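Local coordinates for capsid protein (Infectious hypodermal and hematopoietic necrosis virus, PDB 3N7X) that builds the icosahedral capsid of a shrimp densovirus, sixty copies of a beta-barrel subunit forming the shell that probably encloses the viral genome, at residues 65-73 and 179-190; 154-164 and 320-328. All coordinates share one frame; numbering follows the deposited sequence.

Contact 1. Residues 65-73 and 179-190; sequences NFDGKNLYC and QLVTVQSTAANY
Leu-71 and Val-181 face each other as a hydrogen-bonded antiparallel pair: Val-181 N reaches Leu-71 O at 2.8 Å and Leu-71 N returns to Val-181 O at 3.1 Å. Beyond the paired strands the backbone bonds change pattern. Lys-69 O accepts two amides, from Val-183 N at 2.7 Å and from Gln-184 N, the latter longer but straighter, with 169° at the hydrogen. Gly-68 N then donates to Ala-187 O at 2.9 Å, at the end of the type I turn from Gln-184 to Ala-187. An Asx turn, with Lys-69 N bonded to Asp-67 OD1, shapes segment 65-73 here.

These strands, 70-74 and 179-182, are neighbours within a seven-stranded antiparallel sheet of the capsid beta-barrel subunit; strand 264-268 lies along the other edge of 70-74.

The apolar contacts include a CH-pi interaction. Leu-180 CD2 stands 3.5 Å from the centroid of the Tyr-72 ring and only 3° off its normal, while Tyr-72 OH bonds to Asp-59. On the opposite sheet face, Val-181 CG2, anti to the carbonyl carbon, meets Cys-73 CB at 3.6 Å. Near the loop ends, the Phe-66 and Tyr-190 rings are almost parallel (15°) but slid apart, and Phe-66 CB touches Tyr-190 CB and CD2. Tyr-190 also meets Tyr-55 of a neighbouring subunit, a residue seen to bind calcium.

Polar side-chain contact is slight: Asn-70 ND2 gives Thr-182 OG1 a short but bent, weak bond. The extended Lys-69 chain runs past the turn, its CG against Gln-184 O and its CE near Ser-185 O.

Contact 2. Residues 154-164 and 320-328; sequences DTTGLHNQLST and LNKCYIMHT
His-327 projects its imidazole into the bend formed by residues 154-160. Its CB carries CG anti to the carbonyl carbon (chi1 -68°), and this directs the ring at Gly-157, whose CA lies over one face, 3.5 Å from the ring centroid and 20° off the normal. Past CG, the ring atoms diverge: ND1 also lies near Gly-157 CA, CD2 approaches His-159 O, and CE1 comes 3.0 Å from Asp-154 O, which sits in the ring plane. At the tip, NE2 divides its donor between Asp-154 OD2 at 2.9 Å and His-159 O at 2.8 Å, both weak bonds by their angles. The carboxylate stands nearly upright to the ring (79°) and is fixed by Leu-158 N on OD1, through the syn lone pair, and by His-159 N on OD2.

Toward residue 320 the two segments settle into antiparallel strands, 161-164 and 322-324, the latter the outermost strand, within this chain, of an antiparallel sheet of the capsid subunit. Leu-162 and Cys-323 form a hydrogen-bonded pair, and Ile-325 N prolongs the ladder with a nearly straight bond to Asn-160 O at 3.0 Å. On the face of Leu-162 and Cys-323, Leu-162 CD1 reaches Ile-325 CD1, just past the strand, at 4.2 Å. On that of Ser-163 and Lys-322, Lys-322, bent at chi2, brings NZ to Ser-163 OG at 2.8 Å, and a water accepts from both Lys-322 NZ and Gln-161 NE2. Gln-310 of a neighbouring subunit bonds to Ile-325 O and His-327 N.

Contact 1 and contact 2 are strand pairs side by side in one sheet, in the order 70-74, 179-182, 161-164, 322-324; Thr-182 N lies 3.0 Å from Ser-163 O, a probable hydrogen bond. Val-181 CG1 also packs on Leu-162 CB at 3.5 Å. Contact 2 is the more buried (10 of its 16 touching residues buried and one exposed, against 11 of 19 with two exposed), and its centre lies about 13 Å from that of the chain, against about 20 Å for contact 1. Contact 1 depends on backbone bonds and apolar touching, whereas contact 2 adds a histidine weakly hydrogen-bonded to a carboxylate and a water-linked polar face. Each also reaches a different neighbouring subunit.

Contact 1. Residues 65-73 and 179-190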
loop_
_atom_site.group_PDB
_atom_site.type_symbol
_atom_site.label_atom_id
_atom_site.label_comp_id
_atom_site.label_asym_id
_atom_site.label_seq_id
_atom_site.Cartn_x
_atom_site.Cartn_y
_atom_site.Cartn_z
ATOM N N ASN A 65 -65.631 57.616 72.811
ATOM C CA ASN A 65 -65.080 57.987 71.517
ATOM C C ASN A 65 -63.669 57.456 71.342
ATOM O O ASN A 65 -62.903 57.379 72.303
ATOM C CB ASN A 65 -65.083 59.503 71.355
ATOM C CG ASN A 65 -66.482 60.061 71.214
ATOM O OD1 ASN A 65 -67.456 59.306 71.144
ATOM N ND2 ASN A 65 -66.594 61.384 71.161
ATOM N N PHE A 66 -63.328 57.093 70.109
ATOM C CA PHE A 66 -62.005 56.566 69.817
ATOM C C PHE A 66 -60.908 57.527 70.237
ATOM O O PHE A 66 -61.061 58.743 70.130
ATOM C CB PHE A 66 -61.824 56.312 68.315
ATOM C CG PHE A 66 -62.771 55.304 67.731
ATOM C CD1 PHE A 66 -63.076 54.125 68.411
ATOM C CD2 PHE A 66 -63.309 55.504 66.461
ATOM C CE1 PHE A 66 -63.900 53.157 67.832
ATOM C CE2 PHE A 66 -64.133 54.541 65.870
ATOM C CZ PHE A 66 -64.428 53.367 66.554
ATOM N N ASP A 67 -59.800 56.972 70.712
ATOM C CA ASP A 67 -58.626 57.761 71.073
ATOM C C ASP A 67 -57.421 56.861 70.807
ATOM O O ASP A 67 -57.583 55.724 70.366
ATOM C CB ASP A 67 -58.659 58.216 72.543
ATOM C CG ASP A 67 -58.578 57.064 73.526
ATOM O OD1 ASP A 67 -57.695 56.184 73.375
ATOM O OD2 ASP A 67 -59.395 57.052 74.468
ATOM N N GLY A 68 -56.218 57.362 71.057
ATOM C CA GLY A 68 -55.039 56.549 70.825
ATOM C C GLY A 68 -54.254 56.348 72.103
ATOM O O GLY A 68 -53.025 56.337 72.087
ATOM N N LYS A 69 -54.964 56.165 73.210
ATOM C CA LYS A 69 -54.322 55.998 74.509
ATOM C C LYS A 69 -53.924 54.573 74.896
ATOM O O LYS A 69 -52.907 54.376 75.564
ATOM C CB LYS A 69 -55.227 56.575 75.597
ATOM C CG LYS A 69 -55.582 58.032 75.392
ATOM C CD LYS A 69 -56.560 58.510 76.456
ATOM C CE LYS A 69 -56.878 59.987 76.294
ATOM N NZ LYS A 69 -57.919 60.438 77.259
ATOM N N ASN A 70 -54.718 53.583 74.489
ATOM C CA ASN A 70 -54.418 52.202 74.850
ATOM C C ASN A 70 -54.381 51.207 73.704
ATOM O O ASN A 70 -54.933 51.441 72.629
ATOM C CB ASN A 70 -55.422 51.686 75.887
ATOM C CG ASN A 70 -55.516 52.575 77.104
ATOM O OD1 ASN A 70 -56.298 53.522 77.128
ATOM N ND2 ASN A 70 -54.707 52.283 78.120
ATOM N N LEU A 71 -53.726 50.082 73.966
ATOM C CA LEU A 71 -53.606 48.986 73.014
ATOM C C LEU A 71 -53.535 47.710 73.839
ATOM O O LEU A 71 -53.070 47.732 74.980
ATOM C CB LEU A 71 -52.327 49.123 72.179
ATOM C CG LEU A 71 -52.249 50.263 71.157
ATOM C CD1 LEU A 71 -50.853 50.314 70.541
ATOM C CD2 LEU A 71 -53.307 50.061 70.080
ATOM N N TYR A 72 -54.018 46.605 73.284
ATOM C CA TYR A 72 -53.944 45.346 74.001
ATOM C C TYR A 72 -52.515 44.879 73.842
ATOM O O TYR A 72 -51.911 45.061 72.786
ATOM C CB TYR A 72 -54.873 44.298 73.398
ATOM C CG TYR A 72 -56.337 44.597 73.560
ATOM C CD1 TYR A 72 -57.017 45.377 72.626
ATOM C CD2 TYR A 72 -57.053 44.087 74.644
ATOM C CE1 TYR A 72 -58.378 45.639 72.766
ATOM C CE2 TYR A 72 -58.410 44.342 74.794
ATOM C CZ TYR A 72 -59.068 45.118 73.854
ATOM O OH TYR A 72 -60.415 45.371 74.001
ATOM N N CYS A 73 -51.968 44.280 74.891
ATOM C CA CYS A 73 -50.605 43.789 74.834
ATOM C C CYS A 73 -50.568 42.280 75.023
ATOM O O CYS A 73 -51.310 41.734 75.838
ATOM C CB CYS A 73 -49.759 44.466 75.916
ATOM S SG CYS A 73 -48.080 43.799 76.078
ATOM N N GLN A 179 -54.166 42.077 77.809
ATOM C CA GLN A 179 -54.732 43.201 78.550
ATOM C C GLN A 179 -54.346 44.567 77.991
ATOM O O GLN A 179 -53.330 44.709 77.307
ATOM C CB GLN A 179 -54.316 43.097 80.018
ATOM C CG GLN A 179 -54.788 41.816 80.684
ATOM C CD GLN A 179 -56.301 41.673 80.636
ATOM O OE1 GLN A 179 -57.029 42.558 81.084
ATOM N NE2 GLN A 179 -56.780 40.556 80.096
ATOM N N LEU A 180 -55.164 45.574 78.287
ATOM C CA LEU A 180 -54.897 46.922 77.806
ATOM C C LEU A 180 -53.734 47.598 78.519
ATOM O O LEU A 180 -53.586 47.505 79.738
ATOM C CB LEU A 180 -56.144 47.797 77.938
ATOM C CG LEU A 180 -57.279 47.547 76.942
ATOM C CD1 LEU A 180 -58.415 48.515 77.237
ATOM C CD2 LEU A 180 -56.776 47.733 75.509
ATOM N N VAL A 181 -52.911 48.280 77.736
ATOM C CA VAL A 181 -51.755 49.000 78.247
ATOM C C VAL A 181 -51.858 50.434 77.743
ATOM O O VAL A 181 -52.164 50.668 76.573
ATOM C CB VAL A 181 -50.438 48.369 77.738
ATOM C CG1 VAL A 181 -49.262 49.263 78.080
ATOM C CG2 VAL A 181 -50.242 47.000 78.368
ATOM N N THR A 182 -51.618 51.393 78.626
ATOM C CA THR A 182 -51.693 52.790 78.232
ATOM C C THR A 182 -50.390 53.188 77.555
ATOM O O THR A 182 -49.335 53.208 78.186
ATOM C CB THR A 182 -51.942 53.696 79.452
ATOM O OG1 THR A 182 -53.189 53.335 80.059
ATOM C CG2 THR A 182 -51.999 55.157 79.034
ATOM N N VAL A 183 -50.469 53.500 76.265
ATOM C CA VAL A 183 -49.287 53.879 75.504
ATOM C C VAL A 183 -49.094 55.394 75.401
ATOM O O VAL A 183 -47.969 55.868 75.261
ATOM C CB VAL A 183 -49.333 53.266 74.085
ATOM C CG1 VAL A 183 -49.340 51.751 74.178
ATOM C CG2 VAL A 183 -50.565 53.733 73.353
ATOM N N GLN A 184 -50.192 56.143 75.471
ATOM C CA GLN A 184 -50.155 57.605 75.396
ATOM C C GLN A 184 -51.351 58.171 76.137
ATOM O O GLN A 184 -52.415 58.367 75.544
ATOM C CB GLN A 184 -50.222 58.089 73.948
ATOM C CG GLN A 184 -48.885 58.299 73.283
ATOM C CD GLN A 184 -47.954 59.150 74.119
ATOM O OE1 GLN A 184 -48.385 60.101 74.780
ATOM N NE2 GLN A 184 -46.663 58.820 74.087
ATOM N N SER A 185 -51.175 58.441 77.424
ATOM C CA SER A 185 -52.261 58.966 78.247
ATOM C C SER A 185 -52.903 60.240 77.701
ATOM O O SER A 185 -54.069 60.510 77.977
ATOM C CB SER A 185 -51.764 59.217 79.671
ATOM O OG SER A 185 -50.696 60.146 79.670
ATOM N N THR A 186 -52.154 61.015 76.919
ATOM C CA THR A 186 -52.682 62.262 76.367
ATOM C C THR A 186 -53.129 62.174 74.907
ATOM O O THR A 186 -53.469 63.192 74.302
ATOM C CB THR A 186 -51.636 63.398 76.460
ATOM O OG1 THR A 186 -50.511 63.093 75.618
ATOM C CG2 THR A 186 -51.164 63.565 77.897
ATOM N N ALA A 187 -53.136 60.968 74.346
ATOM C CA ALA A 187 -53.518 60.782 72.948
ATOM C C ALA A 187 -55.016 60.799 72.664
ATOM O O ALA A 187 -55.648 59.752 72.515
ATOM C CB ALA A 187 -52.914 59.493 72.419
ATOM N N ALA A 188 -55.586 61.993 72.579
ATOM C CA ALA A 188 -57.003 62.110 72.278
ATOM C C ALA A 188 -57.198 61.681 70.822
ATOM O O ALA A 188 -58.212 61.077 70.472
ATOM C CB ALA A 188 -57.465 63.549 72.474
ATOM N N ASN A 189 -56.213 62.003 69.983
ATOM C CA ASN A 189 -56.238 61.657 68.562
ATOM C C ASN A 189 -56.088 60.146 68.375
ATOM O O ASN A 189 -55.017 59.583 68.620
ATOM C CB ASN A 189 -55.110 62.391 67.833
ATOM C CG ASN A 189 -54.876 61.858 66.435
ATOM O OD1 ASN A 189 -55.806 61.409 65.763
ATOM N ND2 ASN A 189 -53.632 61.917 65.981
ATOM N N TYR A 190 -57.159 59.496 67.924
ATOM C CA TYR A 190 -57.142 58.049 67.751
ATOM C C TYR A 190 -56.180 57.545 66.680
ATOM O O TYR A 190 -55.907 56.346 66.615
ATOM C CB TYR A 190 -58.560 57.528 67.478
ATOM C CG TYR A 190 -59.027 57.661 66.048
ATOM C CD1 TYR A 190 -58.975 58.886 65.383
ATOM C CD2 TYR A 190 -59.537 56.557 65.359
ATOM C CE1 TYR A 190 -59.418 59.009 64.068
ATOM C CE2 TYR A 190 -59.987 56.665 64.043
ATOM C CZ TYR A 190 -59.923 57.893 63.401
ATOM O OH TYR A 190 -60.359 58.007 62.099
#

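Contact 2. Residues 154-164 and 320-328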
loop_
_atom_site.group_PDB
_atom_site.type_symbol
_atom_site.label_atom_id
_atom_site.label_comp_id
_atom_site.label_asym_id
_atom_site.label_seq_id
_atom_site.Cartn_x
_atom_site.Cartn_y
_atom_site.Cartn_z
ATOM N N ASP A 154 -43.115 48.430 68.772
ATOM C CA ASP A 154 -42.392 49.685 68.932
ATOM C C ASP A 154 -40.951 49.505 68.471
ATOM O O ASP A 154 -40.042 49.349 69.283
ATOM C CB ASP A 154 -42.447 50.125 70.399
ATOM C CG ASP A 154 -41.603 51.358 70.680
ATOM O OD1 ASP A 154 -41.354 52.150 69.741
ATOM O OD2 ASP A 154 -41.199 51.541 71.852
ATOM N N THR A 155 -40.745 49.535 67.160
ATOM C CA THR A 155 -39.414 49.351 66.605
ATOM C C THR A 155 -38.559 50.606 66.570
ATOM O O THR A 155 -37.332 50.513 66.515
ATOM C CB THR A 155 -39.481 48.788 65.172
ATOM O OG1 THR A 155 -40.264 49.659 64.349
ATOM C CG2 THR A 155 -40.100 47.405 65.172
ATOM N N THR A 156 -39.188 51.776 66.597
ATOM C CA THR A 156 -38.433 53.021 66.540
ATOM C C THR A 156 -38.005 53.559 67.901
ATOM O O THR A 156 -37.424 54.639 67.988
ATOM C CB THR A 156 -39.213 54.116 65.789
ATOM O OG1 THR A 156 -40.471 54.342 66.431
ATOM C CG2 THR A 156 -39.453 53.694 64.350
ATOM N N GLY A 157 -38.299 52.810 68.961
ATOM C CA GLY A 157 -37.895 53.219 70.296
ATOM C C GLY A 157 -38.690 54.318 70.971
ATOM O O GLY A 157 -38.115 55.225 71.578
ATOM N N LEU A 158 -40.011 54.234 70.889
ATOM C CA LEU A 158 -40.872 55.232 71.501
ATOM C C LEU A 158 -40.935 55.114 73.023
ATOM O O LEU A 158 -40.761 56.102 73.735
ATOM C CB LEU A 158 -42.295 55.105 70.952
ATOM C CG LEU A 158 -42.522 55.295 69.449
ATOM C CD1 LEU A 158 -43.942 54.871 69.081
ATOM C CD2 LEU A 158 -42.282 56.746 69.077
ATOM N N HIS A 159 -41.168 53.899 73.513
ATOM C CA HIS A 159 -41.335 53.669 74.944
ATOM C C HIS A 159 -40.371 52.704 75.620
ATOM O O HIS A 159 -39.826 51.798 74.990
ATOM C CB HIS A 159 -42.750 53.157 75.197
ATOM C CG HIS A 159 -43.808 53.895 74.437
ATOM N ND1 HIS A 159 -44.180 55.188 74.738
ATOM C CD2 HIS A 159 -44.576 53.515 73.387
ATOM C CE1 HIS A 159 -45.134 55.573 73.908
ATOM N NE2 HIS A 159 -45.391 54.576 73.079
ATOM N N ASN A 160 -40.204 52.891 76.927
ATOM C CA ASN A 160 -39.344 52.043 77.744
ATOM C C ASN A 160 -40.204 51.248 78.724
ATOM O O ASN A 160 -40.079 50.027 78.836
ATOM C CB ASN A 160 -38.348 52.898 78.529
ATOM C CG ASN A 160 -37.357 53.611 77.631
ATOM O OD1 ASN A 160 -36.943 54.737 77.914
ATOM N ND2 ASN A 160 -36.961 52.953 76.545
ATOM N N GLN A 161 -41.087 51.951 79.428
ATOM C CA GLN A 161 -41.949 51.314 80.416
ATOM C C GLN A 161 -43.380 51.850 80.390
ATOM O O GLN A 161 -43.606 53.060 80.353
ATOM C CB GLN A 161 -41.359 51.516 81.811
ATOM C CG GLN A 161 -42.117 50.798 82.915
ATOM C CD GLN A 161 -41.620 51.168 84.307
ATOM O OE1 GLN A 161 -40.409 51.220 84.556
ATOM N NE2 GLN A 161 -42.553 51.414 85.225
ATOM N N LEU A 162 -44.350 50.946 80.427
ATOM C CA LEU A 162 -45.746 51.352 80.411
ATOM C C LEU A 162 -46.509 50.651 81.522
ATOM O O LEU A 162 -46.034 49.664 82.089
ATOM C CB LEU A 162 -46.381 51.007 79.066
ATOM C CG LEU A 162 -45.674 51.562 77.828
ATOM C CD1 LEU A 162 -46.343 50.995 76.587
ATOM C CD2 LEU A 162 -45.714 53.088 77.824
ATOM N N SER A 163 -47.694 51.171 81.827
ATOM C CA SER A 163 -48.548 50.588 82.853
ATOM C C SER A 163 -49.823 50.091 82.206
ATOM O O SER A 163 -50.246 50.613 81.173
ATOM C CB SER A 163 -48.921 51.624 83.918
ATOM O OG SER A 163 -47.815 51.940 84.739
ATOM N N THR A 164 -50.424 49.073 82.807
ATOM C CA THR A 164 -51.677 48.531 82.308
ATOM C C THR A 164 -52.740 49.585 82.609
ATOM O O THR A 164 -52.578 50.377 83.540
ATOM C CB THR A 164 -52.028 47.238 83.045
ATOM O OG1 THR A 164 -51.784 47.418 84.445
ATOM C CG2 THR A 164 -51.181 46.087 82.544
ATOM N N LEU A 320 -47.215 42.205 86.954
ATOM C CA LEU A 320 -48.443 41.980 86.207
ATOM C C LEU A 320 -49.088 43.249 85.634
ATOM O O LEU A 320 -49.823 43.174 84.649
ATOM C CB LEU A 320 -49.453 41.247 87.095
ATOM C CG LEU A 320 -49.510 39.711 87.106
ATOM C CD1 LEU A 320 -48.352 39.107 86.336
ATOM C CD2 LEU A 320 -49.523 39.229 88.544
ATOM N N ASN A 321 -48.820 44.408 86.238
ATOM C CA ASN A 321 -49.410 45.662 85.761
ATOM C C ASN A 321 -48.420 46.567 85.047
ATOM O O ASN A 321 -48.673 47.765 84.873
ATOM C CB ASN A 321 -50.040 46.439 86.920
ATOM C CG ASN A 321 -49.031 46.806 88.002
ATOM O OD1 ASN A 321 -47.818 46.710 87.801
ATOM N ND2 ASN A 321 -49.533 47.241 89.152
ATOM N N LYS A 322 -47.293 45.994 84.643
ATOM C CA LYS A 322 -46.267 46.752 83.941
ATOM C C LYS A 322 -45.906 46.100 82.614
ATOM O O LYS A 322 -46.098 44.898 82.416
ATOM C CB LYS A 322 -45.003 46.873 84.793
ATOM C CG LYS A 322 -45.177 47.665 86.062
ATOM C CD LYS A 322 -45.478 49.119 85.780
ATOM C CE LYS A 322 -45.760 49.848 87.083
ATOM N NZ LYS A 322 -46.103 51.280 86.868
ATOM N N CYS A 323 -45.369 46.912 81.714
ATOM C CA CYS A 323 -44.960 46.450 80.402
ATOM C C CYS A 323 -43.591 47.047 80.092
ATOM O O CYS A 323 -43.446 48.267 79.999
ATOM C CB CYS A 323 -45.985 46.902 79.365
ATOM S SG CYS A 323 -45.471 46.717 77.650
ATOM N N TYR A 324 -42.586 46.188 79.949
ATOM C CA TYR A 324 -41.234 46.648 79.649
ATOM C C TYR A 324 -40.860 46.343 78.208
ATOM O O TYR A 324 -40.899 45.189 77.777
ATOM C CB TYR A 324 -40.232 45.981 80.590
ATOM C CG TYR A 324 -40.401 46.397 82.028
ATOM C CD1 TYR A 324 -39.767 47.539 82.522
ATOM C CD2 TYR A 324 -41.221 45.668 82.890
ATOM C CE1 TYR A 324 -39.947 47.947 83.843
ATOM C CE2 TYR A 324 -41.410 46.064 84.211
ATOM C CZ TYR A 324 -40.772 47.206 84.681
ATOM O OH TYR A 324 -40.981 47.614 85.977
ATOM N N ILE A 325 -40.489 47.379 77.464
ATOM C CA ILE A 325 -40.113 47.206 76.071
ATOM C C ILE A 325 -38.602 47.299 75.900
ATOM O O ILE A 325 -37.971 48.246 76.366
ATOM C CB ILE A 325 -40.787 48.264 75.198
ATOM C CG1 ILE A 325 -42.299 48.182 75.393
ATOM C CG2 ILE A 325 -40.423 48.048 73.739
ATOM C CD1 ILE A 325 -43.060 49.278 74.704
ATOM N N MET A 326 -38.030 46.307 75.227
ATOM C CA MET A 326 -36.591 46.260 74.993
ATOM C C MET A 326 -36.146 47.073 73.774
ATOM O O MET A 326 -36.789 47.041 72.726
ATOM C CB MET A 326 -36.153 44.811 74.805
ATOM C CG MET A 326 -34.654 44.636 74.662
ATOM S SD MET A 326 -34.217 42.995 74.048
ATOM C CE MET A 326 -34.473 41.990 75.504
ATOM N N HIS A 327 -35.047 47.805 73.918
ATOM C CA HIS A 327 -34.496 48.587 72.815
ATOM C C HIS A 327 -32.979 48.531 72.895
ATOM O O HIS A 327 -32.389 49.107 73.808
ATOM C CB HIS A 327 -34.938 50.050 72.888
ATOM C CG HIS A 327 -36.397 50.254 72.645
ATOM N ND1 HIS A 327 -37.029 49.819 71.501
ATOM C CD2 HIS A 327 -37.351 50.850 73.400
ATOM C CE1 HIS A 327 -38.310 50.136 71.560
ATOM N NE2 HIS A 327 -38.531 50.762 72.702
ATOM N N THR A 328 -32.349 47.834 71.954
ATOM C CA THR A 328 -30.893 47.732 71.949
ATOM C C THR A 328 -30.308 48.671 70.904
ATOM O O THR A 328 -29.090 48.791 70.772
ATOM C CB THR A 328 -30.422 46.299 71.640
ATOM O OG1 THR A 328 -30.894 45.907 70.345
ATOM C CG2 THR A 328 -30.946 45.334 72.685
HETATM O O HOH W 1 -44.923 52.903 84.468
#